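Local coordinates for McyG protein (Microcystis aeruginosa PCC 7806, PDB 4R0M) that binds phenylalanyl-adenylate and probably activates phenylalanine or a related aromatic acid for transfer to its peptidyl carrier domain in microcystin synthesis, at residues F334-T337 with E338-S341; I230-L233 with G234-V238; G205-M209 with N210-Q214; E406-Q409 with E410-E414. All coordinates share one frame; numbering follows the deposited sequence.

Contact 1: residues F334-T337 with E338-S341; sequences FGMT and ESCS. With FA5 (adenosine-5'-[phenylalaninyl-phosphate]), chain C.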
loop_
_atom_site.group_PDB
_atom_site.type_symbol
_atom_site.label_atom_id
_atom_site.label_comp_id
_atom_site.label_asym_id
_atom_site.label_seq_id
_atom_site.Cartn_x
_atom_site.Cartn_y
_atom_site.Cartn_z
ATOM N N PHE A 334 2.662 5.113 -10.151
ATOM C CA PHE A 334 3.373 5.535 -8.954
ATOM C C PHE A 334 2.463 6.333 -8.030
ATOM O O PHE A 334 1.671 7.165 -8.480
ATOM C CB PHE A 334 4.627 6.346 -9.295
ATOM C CG PHE A 334 5.374 6.838 -8.086
ATOM C CD1 PHE A 334 6.217 5.988 -7.377
ATOM C CD2 PHE A 334 5.224 8.149 -7.647
ATOM C CE1 PHE A 334 6.900 6.440 -6.256
ATOM C CE2 PHE A 334 5.900 8.605 -6.526
ATOM C CZ PHE A 334 6.741 7.750 -5.831
ATOM N N GLY A 335 2.591 6.067 -6.736
ATOM C CA GLY A 335 1.882 6.814 -5.712
ATOM C C GLY A 335 2.493 6.575 -4.346
ATOM O O GLY A 335 3.362 5.715 -4.183
HETATM N N MSE A 336 2.043 7.353 -3.367
HETATM C CA MSE A 336 2.504 7.217 -1.987
HETATM C C MSE A 336 1.474 7.816 -1.077
HETATM O O MSE A 336 0.543 8.485 -1.535
HETATM C CB MSE A 336 3.875 7.869 -1.784
HETATM C CG MSE A 336 3.934 9.354 -2.129
HETATM SE SE MSE A 336 5.791 9.857 -2.564
HETATM C CE MSE A 336 6.677 9.281 -0.898
ATOM N N THR A 337 1.630 7.574 0.222
ATOM C CA THR A 337 0.759 8.158 1.239
ATOM C C THR A 337 0.780 9.685 1.157
ATOM O O THR A 337 -0.254 10.338 1.314
ATOM C CB THR A 337 1.171 7.689 2.652
ATOM O OG1 THR A 337 1.200 6.256 2.685
ATOM C CG2 THR A 337 0.195 8.189 3.702
ATOM N N GLU A 338 1.960 10.235 0.882
ATOM C CA GLU A 338 2.169 11.680 0.810
ATOM C C GLU A 338 1.431 12.361 -0.351
ATOM O O GLU A 338 1.268 13.584 -0.354
ATOM C CB GLU A 338 3.669 11.997 0.758
ATOM C CG GLU A 338 4.392 11.846 2.095
ATOM C CD GLU A 338 4.863 10.428 2.387
ATOM O OE1 GLU A 338 4.473 9.485 1.665
ATOM O OE2 GLU A 338 5.638 10.255 3.350
ATOM N N SER A 339 0.981 11.569 -1.324
ATOM C CA SER A 339 0.242 12.098 -2.473
ATOM C C SER A 339 -1.141 11.460 -2.637
ATOM O O SER A 339 -1.667 11.393 -3.749
ATOM C CB SER A 339 1.061 11.941 -3.764
ATOM O OG SER A 339 1.147 10.580 -4.164
ATOM N N CYS A 340 -1.724 11.000 -1.529
ATOM C CA CYS A 340 -3.051 10.368 -1.530
ATOM C C CYS A 340 -3.058 9.270 -2.605
ATOM O O CYS A 340 -3.886 9.285 -3.526
ATOM C CB CYS A 340 -4.148 11.404 -1.814
ATOM S SG CYS A 340 -4.006 12.947 -0.883
ATOM N N SER A 341 -2.135 8.318 -2.460
ATOM C CA SER A 341 -1.919 7.225 -3.423
ATOM C C SER A 341 -1.511 7.748 -4.811
ATOM O O SER A 341 -0.685 8.660 -4.906
ATOM C CB SER A 341 -3.096 6.228 -3.469
ATOM O OG SER A 341 -4.193 6.727 -4.212
HETATM C C FA5 C . 2.112 3.037 -1.064
HETATM O O FA5 C . 2.639 1.930 -1.054
HETATM C CA FA5 C . 1.507 3.574 -2.335
HETATM N N FA5 C . 2.537 3.409 -3.333
HETATM C CB FA5 C . 0.264 2.785 -2.771
HETATM C CG FA5 C . -0.391 3.109 -4.120
HETATM C CD1 FA5 C . 0.234 3.827 -5.140
HETATM C CD2 FA5 C . -1.693 2.646 -4.356
HETATM C CE1 FA5 C . -0.424 4.081 -6.350
HETATM C CE2 FA5 C . -2.358 2.888 -5.563
HETATM C CZ FA5 C . -1.719 3.613 -6.568
HETATM P P FA5 C . 3.417 3.968 1.133
HETATM O OP1 FA5 C . 3.398 2.856 2.147
HETATM O OP2 FA5 C . 3.469 5.394 1.622
HETATM O OP3 FA5 C . 2.117 3.818 0.172
HETATM O "O5'" FA5 C . 4.699 3.702 0.194
HETATM C "C5'" FA5 C . 5.087 4.592 -0.850
HETATM C "C4'" FA5 C . 6.373 4.064 -1.469
HETATM O "O4'" FA5 C . 6.175 2.811 -2.136
HETATM C "C3'" FA5 C . 6.935 4.980 -2.536
HETATM O "O3'" FA5 C . 7.684 6.058 -1.977
HETATM C "C2'" FA5 C . 7.807 4.035 -3.331
HETATM O "O2'" FA5 C . 9.082 3.876 -2.699
HETATM C "C1'" FA5 C . 7.065 2.717 -3.252
HETATM N N9 FA5 C . 6.304 2.523 -4.513
HETATM C C8 FA5 C . 4.983 2.721 -4.672
HETATM N N7 FA5 C . 4.587 2.455 -5.941
HETATM C C5 FA5 C . 5.679 2.083 -6.631
HETATM C C6 FA5 C . 5.979 1.665 -8.024
HETATM N N6 FA5 C . 5.004 1.591 -8.959
HETATM N N1 FA5 C . 7.261 1.359 -8.334
HETATM C C2 FA5 C . 8.248 1.431 -7.417
HETATM N N3 FA5 C . 8.049 1.796 -6.136
HETATM C C4 FA5 C . 6.811 2.132 -5.688
#

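Contact 2: residues I230-L233 with G234-V238; sequences IVFL and GIMAV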
loop_
_atom_site.group_PDB
_atom_site.type_symbol
_atom_site.label_atom_id
_atom_site.label_comp_id
_atom_site.label_asym_id
_atom_site.label_seq_id
_atom_site.Cartn_x
_atom_site.Cartn_y
_atom_site.Cartn_z
ATOM N N ILE A 230 -8.199 3.598 1.028
ATOM C CA ILE A 230 -9.001 4.707 1.542
ATOM C C ILE A 230 -9.387 5.682 0.431
ATOM O O ILE A 230 -10.539 6.113 0.339
ATOM C CB ILE A 230 -8.256 5.480 2.653
ATOM C CG1 ILE A 230 -8.038 4.581 3.870
ATOM C CG2 ILE A 230 -9.022 6.737 3.056
ATOM C CD1 ILE A 230 -6.983 5.081 4.832
ATOM N N VAL A 231 -8.416 6.013 -0.413
ATOM C CA VAL A 231 -8.577 7.092 -1.372
ATOM C C VAL A 231 -8.922 6.584 -2.771
ATOM O O VAL A 231 -10.049 6.780 -3.233
ATOM C CB VAL A 231 -7.339 8.021 -1.389
ATOM C CG1 VAL A 231 -7.616 9.267 -2.205
ATOM C CG2 VAL A 231 -6.955 8.425 0.027
ATOM N N PHE A 232 -7.970 5.922 -3.431
ATOM C CA PHE A 232 -8.139 5.477 -4.819
ATOM C C PHE A 232 -9.320 4.524 -5.021
ATOM O O PHE A 232 -10.035 4.621 -6.020
ATOM C CB PHE A 232 -6.836 4.861 -5.357
ATOM C CG PHE A 232 -6.954 4.272 -6.744
ATOM C CD1 PHE A 232 -7.394 5.046 -7.820
ATOM C CD2 PHE A 232 -6.603 2.948 -6.978
ATOM C CE1 PHE A 232 -7.498 4.499 -9.093
ATOM C CE2 PHE A 232 -6.701 2.398 -8.248
ATOM C CZ PHE A 232 -7.149 3.175 -9.306
ATOM N N LEU A 233 -9.524 3.614 -4.074
ATOM C CA LEU A 233 -10.606 2.635 -4.182
ATOM C C LEU A 233 -11.641 2.791 -3.068
ATOM O O LEU A 233 -12.370 1.852 -2.741
ATOM C CB LEU A 233 -10.045 1.209 -4.234
ATOM C CG LEU A 233 -9.111 0.903 -5.410
ATOM C CD1 LEU A 233 -8.457 -0.460 -5.245
ATOM C CD2 LEU A 233 -9.831 0.994 -6.750
ATOM N N GLY A 234 -11.700 3.992 -2.501
ATOM C CA GLY A 234 -12.683 4.334 -1.485
ATOM C C GLY A 234 -13.336 5.659 -1.812
ATOM O O GLY A 234 -14.413 5.702 -2.409
ATOM N N ILE A 235 -12.660 6.742 -1.436
ATOM C CA ILE A 235 -13.169 8.103 -1.615
ATOM C C ILE A 235 -13.398 8.472 -3.086
ATOM O O ILE A 235 -14.352 9.188 -3.401
ATOM C CB ILE A 235 -12.249 9.133 -0.920
ATOM C CG1 ILE A 235 -12.300 8.943 0.602
ATOM C CG2 ILE A 235 -12.630 10.562 -1.295
ATOM C CD1 ILE A 235 -11.089 9.477 1.340
HETATM N N MSE A 236 -12.540 7.976 -3.979
HETATM C CA MSE A 236 -12.722 8.183 -5.421
HETATM C C MSE A 236 -14.057 7.649 -5.867
HETATM O O MSE A 236 -14.789 8.329 -6.591
HETATM C CB MSE A 236 -11.598 7.564 -6.256
HETATM C CG MSE A 236 -11.724 8.043 -7.704
HETATM SE SE MSE A 236 -10.299 7.345 -8.868
HETATM C CE MSE A 236 -11.023 5.529 -9.091
ATOM N N ALA A 237 -14.386 6.435 -5.431
ATOM C CA ALA A 237 -15.639 5.792 -5.806
ATOM C C ALA A 237 -16.848 6.585 -5.315
ATOM O O ALA A 237 -17.864 6.668 -6.007
ATOM C CB ALA A 237 -15.683 4.366 -5.285
ATOM N N VAL A 238 -16.723 7.166 -4.123
ATOM C CA VAL A 238 -17.757 8.034 -3.562
ATOM C C VAL A 238 -17.879 9.313 -4.400
ATOM O O VAL A 238 -18.987 9.733 -4.735
ATOM C CB VAL A 238 -17.479 8.371 -2.080
ATOM C CG1 VAL A 238 -18.592 9.233 -1.500
ATOM C CG2 VAL A 238 -17.332 7.096 -1.262
#

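Contact 3: residues G205-M209 with N210-Q214; sequences GTVVM and NHFTQ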
loop_
_atom_site.group_PDB
_atom_site.type_symbol
_atom_site.label_atom_id
_atom_site.label_comp_id
_atom_site.label_asym_id
_atom_site.label_seq_id
_atom_site.Cartn_x
_atom_site.Cartn_y
_atom_site.Cartn_z
ATOM N N GLY A 205 -8.111 14.808 -10.509
ATOM C CA GLY A 205 -7.027 14.589 -11.469
ATOM C C GLY A 205 -7.030 13.197 -12.077
ATOM O O GLY A 205 -6.869 13.043 -13.288
ATOM N N THR A 206 -7.227 12.186 -11.235
ATOM C CA THR A 206 -7.268 10.792 -11.678
ATOM C C THR A 206 -8.484 10.521 -12.574
ATOM O O THR A 206 -8.372 9.822 -13.582
ATOM C CB THR A 206 -7.243 9.821 -10.474
ATOM O OG1 THR A 206 -6.090 10.093 -9.670
ATOM C CG2 THR A 206 -7.192 8.370 -10.931
ATOM N N VAL A 207 -9.630 11.092 -12.207
ATOM C CA VAL A 207 -10.877 10.902 -12.954
ATOM C C VAL A 207 -10.797 11.530 -14.349
ATOM O O VAL A 207 -11.058 10.854 -15.348
ATOM C CB VAL A 207 -12.104 11.420 -12.161
ATOM C CG1 VAL A 207 -13.331 11.549 -13.056
ATOM C CG2 VAL A 207 -12.403 10.496 -10.988
ATOM N N VAL A 208 -10.412 12.806 -14.410
ATOM C CA VAL A 208 -10.284 13.531 -15.678
ATOM C C VAL A 208 -9.305 12.838 -16.634
ATOM O O VAL A 208 -9.623 12.630 -17.809
ATOM C CB VAL A 208 -9.874 15.014 -15.467
ATOM C CG1 VAL A 208 -9.659 15.719 -16.800
ATOM C CG2 VAL A 208 -10.930 15.756 -14.662
HETATM N N MSE A 209 -8.132 12.471 -16.117
HETATM C CA MSE A 209 -7.074 11.856 -16.925
HETATM C C MSE A 209 -7.484 10.509 -17.459
HETATM O O MSE A 209 -7.211 10.191 -18.619
HETATM C CB MSE A 209 -5.799 11.715 -16.090
HETATM C CG MSE A 209 -4.637 11.118 -16.883
HETATM SE SE MSE A 209 -3.015 11.087 -15.767
HETATM C CE MSE A 209 -1.937 9.918 -16.926
ATOM N N ASN A 210 -8.150 9.710 -16.629
ATOM C CA ASN A 210 -8.445 8.322 -16.986
ATOM C C ASN A 210 -9.884 8.051 -17.422
ATOM O O ASN A 210 -10.243 6.905 -17.709
ATOM C CB ASN A 210 -8.011 7.381 -15.858
ATOM C CG ASN A 210 -6.512 7.427 -15.613
ATOM O OD1 ASN A 210 -5.717 7.091 -16.492
ATOM N ND2 ASN A 210 -6.118 7.847 -14.417
ATOM N N HIS A 211 -10.688 9.113 -17.481
ATOM C CA HIS A 211 -12.065 9.066 -17.996
ATOM C C HIS A 211 -12.971 8.142 -17.220
ATOM O O HIS A 211 -13.708 7.341 -17.803
ATOM C CB HIS A 211 -12.087 8.713 -19.487
ATOM C CG HIS A 211 -11.124 9.521 -20.326
ATOM N ND1 HIS A 211 -11.306 10.831 -20.580
ATOM C CD2 HIS A 211 -9.951 9.152 -20.982
ATOM C CE1 HIS A 211 -10.297 11.283 -21.351
ATOM N NE2 HIS A 211 -9.469 10.253 -21.596
ATOM N N PHE A 212 -12.922 8.245 -15.894
ATOM C CA PHE A 212 -13.803 7.458 -15.035
ATOM C C PHE A 212 -15.163 8.136 -14.907
ATOM O O PHE A 212 -15.252 9.364 -14.875
ATOM C CB PHE A 212 -13.190 7.256 -13.642
ATOM C CG PHE A 212 -11.886 6.494 -13.634
ATOM C CD1 PHE A 212 -11.608 5.521 -14.593
ATOM C CD2 PHE A 212 -10.948 6.725 -12.632
ATOM C CE1 PHE A 212 -10.410 4.821 -14.568
ATOM C CE2 PHE A 212 -9.750 6.025 -12.599
ATOM C CZ PHE A 212 -9.482 5.070 -13.566
ATOM N N THR A 213 -16.218 7.329 -14.838
ATOM C CA THR A 213 -17.586 7.831 -14.683
ATOM C C THR A 213 -18.304 7.061 -13.577
ATOM O O THR A 213 -17.733 6.137 -12.996
ATOM C CB THR A 213 -18.391 7.727 -15.999
ATOM O OG1 THR A 213 -18.366 6.375 -16.477
ATOM C CG2 THR A 213 -17.814 8.651 -17.067
ATOM N N GLN A 214 -19.552 7.433 -13.291
ATOM C CA GLN A 214 -20.335 6.782 -12.230
ATOM C C GLN A 214 -20.687 5.321 -12.533
ATOM O O GLN A 214 -21.185 4.605 -11.665
ATOM C CB GLN A 214 -21.600 7.586 -11.900
ATOM C CG GLN A 214 -22.571 7.770 -13.057
ATOM C CD GLN A 214 -23.958 8.197 -12.601
ATOM O OE1 GLN A 214 -24.411 7.828 -11.515
ATOM N NE2 GLN A 214 -24.643 8.972 -13.438
#

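Contact 4: residues E406-Q409 with E410-E414; sequences ELNQ and EVFQE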
loop_
_atom_site.group_PDB
_atom_site.type_symbol
_atom_site.label_atom_id
_atom_site.label_comp_id
_atom_site.label_asym_id
_atom_site.label_seq_id
_atom_site.Cartn_x
_atom_site.Cartn_y
_atom_site.Cartn_z
ATOM N N GLU A 406 11.699 19.167 12.060
ATOM C CA GLU A 406 13.003 18.684 11.611
ATOM C C GLU A 406 12.892 17.934 10.286
ATOM O O GLU A 406 13.714 18.123 9.388
ATOM C CB GLU A 406 13.621 17.776 12.676
ATOM C CG GLU A 406 15.121 17.567 12.534
ATOM C CD GLU A 406 15.653 16.519 13.493
ATOM O OE1 GLU A 406 16.234 16.903 14.530
ATOM O OE2 GLU A 406 15.479 15.313 13.217
ATOM N N LEU A 407 11.873 17.085 10.175
ATOM C CA LEU A 407 11.626 16.329 8.952
ATOM C C LEU A 407 11.066 17.219 7.842
ATOM O O LEU A 407 11.464 17.091 6.683
ATOM C CB LEU A 407 10.694 15.143 9.226
ATOM C CG LEU A 407 10.285 14.225 8.068
ATOM C CD1 LEU A 407 11.486 13.609 7.360
ATOM C CD2 LEU A 407 9.353 13.143 8.586
ATOM N N ASN A 408 10.151 18.119 8.203
ATOM C CA ASN A 408 9.554 19.054 7.248
ATOM C C ASN A 408 10.583 19.950 6.557
ATOM O O ASN A 408 10.516 20.157 5.345
ATOM C CB ASN A 408 8.467 19.903 7.919
ATOM C CG ASN A 408 7.228 19.098 8.276
ATOM O OD1 ASN A 408 7.016 17.994 7.772
ATOM N ND2 ASN A 408 6.397 19.655 9.149
ATOM N N GLN A 409 11.540 20.462 7.330
ATOM C CA GLN A 409 12.606 21.310 6.792
ATOM C C GLN A 409 13.565 20.544 5.873
ATOM O O GLN A 409 14.171 21.129 4.972
ATOM C CB GLN A 409 13.376 21.994 7.926
ATOM C CG GLN A 409 12.634 23.166 8.556
ATOM C CD GLN A 409 13.405 23.819 9.689
ATOM O OE1 GLN A 409 13.597 23.225 10.753
ATOM N NE2 GLN A 409 13.842 25.056 9.471
ATOM N N GLU A 410 13.683 19.237 6.099
ATOM C CA GLU A 410 14.558 18.381 5.301
ATOM C C GLU A 410 13.948 18.014 3.945
ATOM O O GLU A 410 14.586 18.205 2.908
ATOM C CB GLU A 410 14.924 17.110 6.083
ATOM C CG GLU A 410 15.949 16.214 5.397
ATOM C CD GLU A 410 15.946 14.779 5.913
ATOM O OE1 GLU A 410 15.052 14.412 6.708
ATOM O OE2 GLU A 410 16.844 14.007 5.513
ATOM N N VAL A 411 12.721 17.491 3.956
ATOM C CA VAL A 411 12.114 16.931 2.738
ATOM C C VAL A 411 11.208 17.889 1.951
ATOM O O VAL A 411 10.892 17.625 0.791
ATOM C CB VAL A 411 11.386 15.584 2.995
ATOM C CG1 VAL A 411 12.371 14.515 3.451
ATOM C CG2 VAL A 411 10.246 15.744 3.994
ATOM N N PHE A 412 10.793 18.987 2.582
ATOM C CA PHE A 412 10.041 20.039 1.890
ATOM C C PHE A 412 10.918 21.264 1.638
ATOM O O PHE A 412 11.309 21.959 2.576
ATOM C CB PHE A 412 8.788 20.443 2.677
ATOM C CG PHE A 412 7.751 19.362 2.773
ATOM C CD1 PHE A 412 6.827 19.171 1.751
ATOM C CD2 PHE A 412 7.688 18.542 3.895
ATOM C CE1 PHE A 412 5.868 18.175 1.840
ATOM C CE2 PHE A 412 6.731 17.544 3.992
ATOM C CZ PHE A 412 5.820 17.361 2.963
ATOM N N GLN A 413 11.231 21.513 0.368
ATOM C CA GLN A 413 12.037 22.668 -0.031
ATOM C C GLN A 413 11.547 23.277 -1.338
ATOM O O GLN A 413 11.256 22.555 -2.295
ATOM C CB GLN A 413 13.513 22.283 -0.171
ATOM C CG GLN A 413 14.296 22.291 1.133
ATOM C CD GLN A 413 15.760 21.928 0.946
ATOM O OE1 GLN A 413 16.095 21.001 0.203
ATOM N NE2 GLN A 413 16.641 22.656 1.628
ATOM N N GLU A 414 11.459 24.609 -1.360
ATOM C CA GLU A 414 11.108 25.391 -2.558
ATOM C C GLU A 414 9.755 25.013 -3.176
ATOM O O GLU A 414 9.525 25.235 -4.368
ATOM C CB GLU A 414 12.220 25.310 -3.624
ATOM C CG GLU A 414 13.635 25.584 -3.122
ATOM C CD GLU A 414 13.926 27.058 -2.888
ATOM O OE1 GLU A 414 13.202 27.920 -3.438
ATOM O OE2 GLU A 414 14.895 27.353 -2.155
#

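Contact 1: residues F334-T337 with E338-S341
Met-336, the last residue of strand 330-336, and Ser-341 form an antiparallel hydrogen-bonded pair, CA to CA 4.7 Å, and the chain between them folds back through a tight turn. Met-336 O takes Ser-339 N at 3.1 Å and, weakly, Ser-341 N; Cys-340 N bonds Thr-337 O. In the Ser-339 and Cys-340 bonds the donor stands well above the carbonyl plane. Ser-339 OG, held between its own backbone N and carbonyl carbon (chi1 71°), reaches Ser-341 O at 2.8 Å in the plane of that carbonyl, a bond within the turn. The selenomethionine Met-336 crosses Glu-338 at a slant: its chain bends at chi3 and sets CE 3.4 Å from Glu-338 OE1, with ribose O3' of the adenylate also close to that methyl. OE2 of Glu-338 is held by Tyr-401 OH. At Gly-335 a CB would run into the Ser-341 backbone. Gly-335 O accepts the amino N of the adenylate at 2.6 Å. Phosphate atom OP2 is gripped twice by one residue, by Thr-337 N at 3.2 Å and Thr-337 OG1 at 2.6 Å, because a chi1 of -54° keeps the hydroxyl beside the backbone N. Asp-421 and Lys-533 bind the same ligand. The run Phe-Gly-Met-Thr-Glu matches core motif A5 of adenylation domains (aromatic-Gly-X-Thr-Glu), which here holds the acyl-adenylate.

Contact 2: residues I230-L233 with G234-V238
Met-236 lies alongside Phe-232, one helical turn on, and curls its methyl into the hollow between the ring and the backbone of that residue. The selenomethionine chain runs out extended and then bends at chi3 (77°), bringing CE to 3.7 Å from Phe-232 CE1 and 3.4 Å from Phe-232 O. SE sits 4.9 Å from the centroid of the Phe-232 ring, an oblique Met-aromatic contact. A second bump is Ile-235 CD1, which settles 3.8 Å from Ile-230 CG2, the two side chains pointing the same way, while Ile-235 CG1 rests on Ile-230 O. The backbone here makes a wider, pi-type turn of helix 227-240: Ile-235 N bonds Ile-230 O at 2.8 Å and Met-236 N bonds Val-231 O at 2.9 Å, each spanning five residues. Val-231 O also takes a weak bond from Gly-234 N. Gly-234 sits close to Ile-230 O, its CA 3.3 Å away, where a CB would collide with that oxygen. The Phe-232 ring also meets Trp-345, and its side chain is about 4 Å, nearest atoms, from the bound adenylate. Cut back to an alanine, Phe-232 would probably leave a gap beside Met-236 CE and Trp-345, and that methyl would be less firmly held. Helix 196-210 and helix 80-93 pack on the same stretch. Side chains meet here entirely through hydrocarbon, selenium and ring, all the hydrogen bonds across the turn run between backbone atoms, and Phe-232 carries this apolar surface to the phenyl end of the ligand.

Contact 3: residues G205-M209 with N210-Q214
The His-211 ring lies with one face over Met-209 O, which stands 3.6 Å from the ring plane and offset toward the rim; Val-208 O also lies over a face of the ring. Asn-210 CB sits over one face of the Phe-212 ring, again off-centre, while Thr-206 CG2 comes in obliquely to Phe-212 CE2 at 3.9 Å. Phe-300 meets the Phe-212 ring edge-to-face, and Met-236 and Leu-240 of helix 227-240 pack on it too. The segments carry the chain out of the C-terminal end of helix 196-210: His-211 is the first residue to leave helical geometry, with a positive phi of 61°, and Phe-212 N reaches back to Val-207 O at 3.3 Å. This six-to-one bond recalls a Schellman motif, but His-211 N turns weakly to Val-207 O as well and does not bond Val-208 O. Val-207 CG2 and Phe-212 CB, 4.3 Å apart, make the apolar contact beside it. Thr-206 O receives two bonds from Asn-210: from N at 3.1 Å and, weakly, from ND2 at the same distance. A chi1 of -63° puts the Asn-210 amide beside its own N-H, letting both donors converge on that carbonyl, and brings ND2 next to Thr-206 CG2. The hydroxyl of Thr-206 bonds Met-202 O instead. Met-209, extended throughout, runs alongside Asn-210, and both touch Trp-345 of strand 341-345.

Contact 4: residues E406-Q409 with E410-E414
Leu-407 O is gripped by two backbone donors: Val-411 N, at 3.0 Å with a nearly straight bond (166°) that arrives almost in line with the carbonyl, and Glu-410 N, weakly, at 3.1 Å. This is the last turn of helix 405-411, which passes without an intervening loop into the short strand 412-413 of an antiparallel sheet. Phe-412, the first residue out of helical geometry, still gives its N-H to Asn-408 O at 3.0 Å. Its side chain runs beside that of Asn-408, both pointing the same way. The ring presents its edge, near the plane, to Asn-408 CA and O, and Phe-412 CE2 is 3.8 Å from Asn-408 OD1, amide and ring planes standing 75° apart. OD1 is itself held by Tyr-401 N, and the Phe-412 ring also meets that of Phe-417. A serine in its place would probably leave Asn-408 without the ring that lies beside it and open a gap next to Phe-417. On another flank, Val-411 has CG1 anti to the carbonyl carbon (chi1 -64°), which leaves CG2 between N and the carbonyl carbon, 3.2 Å from Leu-407 O. Leu-407 CD1 touches Val-411 CG1 at 4.1 Å, and Tyr-401 packs against both residues. The extended Glu-410 chain crosses Leu-407, its OE1 stopping 3.7 Å from Leu-407 CD1.

From the N terminus the order is contact 3, contact 2, contact 1, contact 4, strictly in series: none nests in or crosses another, and each closes only a single turn. Contact 3 ends helix 196-210 ahead of strand 217-220; contact 2 follows within helix 227-240, and the two touch where Met-236 CE meets Phe-212 CD2 at 3.7 Å. Contact 1, the hairpin turn joining strands 330-336 and 341-345 of the large mixed sheet, reaches contact 2 through Ser-341 OG and Phe-232 CB. Contact 4 opens the antiparallel sheet's strand 412-413; its centre is about 17 Å from that of contact 1, without touching, yet Tyr-401 reaches both.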